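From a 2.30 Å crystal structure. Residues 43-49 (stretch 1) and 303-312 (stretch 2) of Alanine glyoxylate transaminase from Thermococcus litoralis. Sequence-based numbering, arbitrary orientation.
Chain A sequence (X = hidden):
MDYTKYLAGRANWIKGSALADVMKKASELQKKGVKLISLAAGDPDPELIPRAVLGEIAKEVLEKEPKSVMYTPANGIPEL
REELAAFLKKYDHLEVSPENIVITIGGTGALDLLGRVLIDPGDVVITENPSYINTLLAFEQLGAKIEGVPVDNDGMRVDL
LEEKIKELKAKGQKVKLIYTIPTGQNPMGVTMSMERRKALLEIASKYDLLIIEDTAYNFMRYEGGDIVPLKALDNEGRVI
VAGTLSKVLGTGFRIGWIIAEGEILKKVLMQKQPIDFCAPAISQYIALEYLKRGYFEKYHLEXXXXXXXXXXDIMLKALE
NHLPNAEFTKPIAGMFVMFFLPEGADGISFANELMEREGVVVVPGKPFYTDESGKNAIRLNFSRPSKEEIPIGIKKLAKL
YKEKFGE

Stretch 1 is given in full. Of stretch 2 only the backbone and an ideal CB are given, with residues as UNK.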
# COMPACT_ATOMS: atom_id res chain seq x y z
N ASP A 43 -16.46 -27.53 13.42
CA ASP A 43 -17.31 -27.20 14.55
C ASP A 43 -17.21 -28.20 15.69
O ASP A 43 -16.84 -29.36 15.49
CB ASP A 43 -18.77 -27.12 14.10
CG ASP A 43 -19.04 -25.92 13.23
OD1 ASP A 43 -19.02 -24.80 13.77
OD2 ASP A 43 -19.26 -26.09 12.01
N PRO A 44 -17.48 -27.76 16.92
CA PRO A 44 -17.42 -28.68 18.06
C PRO A 44 -18.75 -29.42 17.99
O PRO A 44 -19.63 -29.00 17.23
CB PRO A 44 -17.34 -27.74 19.25
CG PRO A 44 -18.19 -26.58 18.79
CD PRO A 44 -17.65 -26.37 17.39
N ASP A 45 -18.92 -30.49 18.77
CA ASP A 45 -20.20 -31.21 18.78
C ASP A 45 -21.16 -30.38 19.63
O ASP A 45 -20.90 -30.14 20.81
CB ASP A 45 -20.05 -32.60 19.41
CG ASP A 45 -21.31 -33.46 19.25
OD1 ASP A 45 -22.45 -32.93 19.30
OD2 ASP A 45 -21.16 -34.69 19.08
N PRO A 46 -22.29 -29.94 19.05
CA PRO A 46 -23.27 -29.13 19.80
C PRO A 46 -23.93 -29.89 20.94
O PRO A 46 -24.51 -29.28 21.85
CB PRO A 46 -24.26 -28.71 18.71
CG PRO A 46 -24.22 -29.87 17.76
CD PRO A 46 -22.75 -30.19 17.68
N GLU A 47 -23.83 -31.22 20.91
CA GLU A 47 -24.41 -32.06 21.95
C GLU A 47 -23.40 -32.29 23.08
O GLU A 47 -23.78 -32.67 24.19
CB GLU A 47 -24.87 -33.41 21.38
CG GLU A 47 -25.95 -33.30 20.29
CD GLU A 47 -27.02 -32.28 20.63
OE1 GLU A 47 -27.52 -32.29 21.77
OE2 GLU A 47 -27.37 -31.47 19.74
N LEU A 48 -22.12 -32.06 22.80
CA LEU A 48 -21.10 -32.23 23.84
C LEU A 48 -20.91 -30.91 24.59
O LEU A 48 -20.16 -30.83 25.56
CB LEU A 48 -19.77 -32.70 23.24
CG LEU A 48 -19.77 -34.11 22.63
CD1 LEU A 48 -18.36 -34.50 22.19
CD2 LEU A 48 -20.28 -35.11 23.66
N ILE A 49 -21.61 -29.88 24.13
CA ILE A 49 -21.55 -28.57 24.76
C ILE A 49 -22.81 -28.46 25.62
O ILE A 49 -23.90 -28.83 25.20
CB ILE A 49 -21.53 -27.46 23.70
CG1 ILE A 49 -20.16 -27.47 23.00
CG2 ILE A 49 -21.83 -26.10 24.35
CD1 ILE A 49 -20.02 -26.47 21.86
N UNK A 303 -16.08 -34.03 30.40
CA UNK A 303 -17.23 -34.28 29.54
C UNK A 303 -16.84 -34.27 28.07
O UNK A 303 -16.46 -35.30 27.51
CB UNK A 303 -18.32 -33.24 29.80
N UNK A 304 -16.92 -33.09 27.46
CA UNK A 304 -16.59 -32.93 26.05
C UNK A 304 -15.25 -33.55 25.67
O UNK A 304 -15.17 -34.35 24.73
CB UNK A 304 -16.58 -31.44 25.69
N UNK A 305 -14.19 -33.20 26.40
CA UNK A 305 -12.86 -33.71 26.11
C UNK A 305 -12.82 -35.23 25.95
O UNK A 305 -12.25 -35.73 24.98
CB UNK A 305 -11.90 -33.29 27.22
N UNK A 306 -13.41 -35.95 26.89
CA UNK A 306 -13.43 -37.41 26.82
C UNK A 306 -14.29 -37.85 25.64
O UNK A 306 -13.99 -38.84 24.97
CB UNK A 306 -13.95 -38.01 28.12
N UNK A 307 -15.36 -37.10 25.39
CA UNK A 307 -16.23 -37.39 24.27
C UNK A 307 -15.49 -37.26 22.96
O UNK A 307 -15.62 -38.11 22.09
CB UNK A 307 -17.45 -36.46 24.28
N UNK A 308 -14.70 -36.19 22.80
CA UNK A 308 -13.95 -35.95 21.57
C UNK A 308 -12.84 -36.98 21.42
O UNK A 308 -12.58 -37.48 20.33
CB UNK A 308 -13.37 -34.53 21.56
N UNK A 309 -12.17 -37.30 22.53
CA UNK A 309 -11.10 -38.28 22.50
C UNK A 309 -11.66 -39.61 21.97
O UNK A 309 -11.00 -40.30 21.19
CB UNK A 309 -10.48 -38.45 23.89
N UNK A 310 -12.87 -39.94 22.38
CA UNK A 310 -13.51 -41.18 21.94
C UNK A 310 -13.77 -41.13 20.43
O UNK A 310 -13.49 -42.09 19.71
CB UNK A 310 -14.82 -41.41 22.70
N UNK A 311 -14.31 -40.01 19.95
CA UNK A 311 -14.57 -39.86 18.53
C UNK A 311 -13.24 -39.92 17.78
O UNK A 311 -13.17 -40.38 16.65
CB UNK A 311 -15.31 -38.55 18.24
N UNK A 312 -12.19 -39.43 18.44
CA UNK A 312 -10.84 -39.43 17.87
C UNK A 312 -10.38 -40.88 17.67
O UNK A 312 -9.83 -41.22 16.62
CB UNK A 312 -9.87 -38.67 18.77

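Stretch 1 is an irregular segment, and stretch 2 is a helix that passes beside it. Leu 48 points its CA-to-CB bond toward the helix, and so does Asp 45.

Position 303 has phi/psi of -132/-90, an unusual backbone pair. Its CB direction is sideways, and an ideal CB would lie 5.2 Å from Leu 48 O. Stretch 1 sets little demand here, but these angles are disfavoured for a residue with a CB, so glycine suits best. The residue is Gly 303.

Position 304 comes closest to stretch 1 by backbone, with its CA 5.1 Å from the CA of Leu 48. The ideal CB sits 3.6 Å from Leu 48 O, so a small side chain such as alanine or serine would suit. The residue is Ala 304. Its CB packs against Leu 48 CB at 4.2 Å.

Position 305 points away and 306 sideways, with no atom of stretch 1 within 5.5 Å of either ideal CB. Many residues would fit. They are Leu 305 and Leu 306, and neither touches stretch 1.

Position 307 points toward stretch 1. Its ideal CB would lie only 3.0 Å from Leu 48 CD1, too tight for two carbons. Glycine is the clear choice, and Gly 307 is found.

Position 308 points sideways, with its ideal CB 5.0 Å from Leu 48 CD1. A long side chain could run past that methyl toward Pro 44 and the backbone N of Asp 45, a donor. An aromatic residue or a long polar one would suit. The residue is Tyr 308. Leu 48 CD1 lies over one ring face, 3.9 Å from the ring centroid, in a CH-pi contact. At the ring edge, Asp 45 N donates a hydrogen bond to Tyr 308 OH at 2.8 Å. Pro 44 CB adds an apolar contact with Tyr 308 CZ at 4.2 Å.

Positions 309 and 310 are out of reach, so stretch 1 sets no preference. They are Lys 309 and Glu 310.

Position 311 points toward stretch 1, but its ideal CB has no neighbour there within 5.5 Å. The carboxylate of Asp 45 invites a long basic side chain, lysine or arginine. The residue is Lys 311, extended beyond chi1. Its NZ forms a salt bridge with Asp 45 OD2, very short at 2.4 Å.

Position 312 is also out of reach. It is Arg 312.

Stretch 2 303-312: GALLGYKEKR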
# COMPACT_ATOMS: atom_id res chain seq x y z
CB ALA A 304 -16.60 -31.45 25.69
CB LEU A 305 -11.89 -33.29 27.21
CG LEU A 305 -10.55 -32.73 26.74
CD1 LEU A 305 -9.66 -32.53 27.96
CD2 LEU A 305 -9.88 -33.67 25.75
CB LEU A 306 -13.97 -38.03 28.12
CG LEU A 306 -12.97 -38.15 29.27
CD1 LEU A 306 -11.75 -38.94 28.79
CD2 LEU A 306 -12.54 -36.77 29.74
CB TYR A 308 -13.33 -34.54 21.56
CG TYR A 308 -14.33 -33.42 21.36
CD1 TYR A 308 -15.16 -33.38 20.24
CD2 TYR A 308 -14.45 -32.40 22.31
CE1 TYR A 308 -16.09 -32.35 20.07
CE2 TYR A 308 -15.37 -31.37 22.14
CZ TYR A 308 -16.19 -31.35 21.02
OH TYR A 308 -17.11 -30.34 20.86
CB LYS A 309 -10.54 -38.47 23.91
CG LYS A 309 -9.38 -39.43 23.98
CD LYS A 309 -8.82 -39.49 25.39
CE LYS A 309 -7.58 -40.38 25.44
NZ LYS A 309 -6.94 -40.36 26.79
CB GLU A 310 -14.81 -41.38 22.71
CG GLU A 310 -15.57 -42.63 22.34
CD GLU A 310 -16.81 -42.82 23.19
OE1 GLU A 310 -17.61 -41.86 23.30
OE2 GLU A 310 -16.99 -43.92 23.76
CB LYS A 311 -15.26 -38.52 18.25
CG LYS A 311 -16.67 -38.41 18.79
CD LYS A 311 -17.30 -37.15 18.24
CE LYS A 311 -18.71 -36.93 18.74
NZ LYS A 311 -19.31 -35.80 17.99
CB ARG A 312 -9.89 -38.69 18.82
CG ARG A 312 -8.47 -38.45 18.30
CD ARG A 312 -7.62 -39.72 18.27
NE ARG A 312 -7.53 -40.36 19.58
CZ ARG A 312 -6.60 -40.09 20.51
NH1 ARG A 312 -5.66 -39.18 20.28
NH2 ARG A 312 -6.62 -40.74 21.67
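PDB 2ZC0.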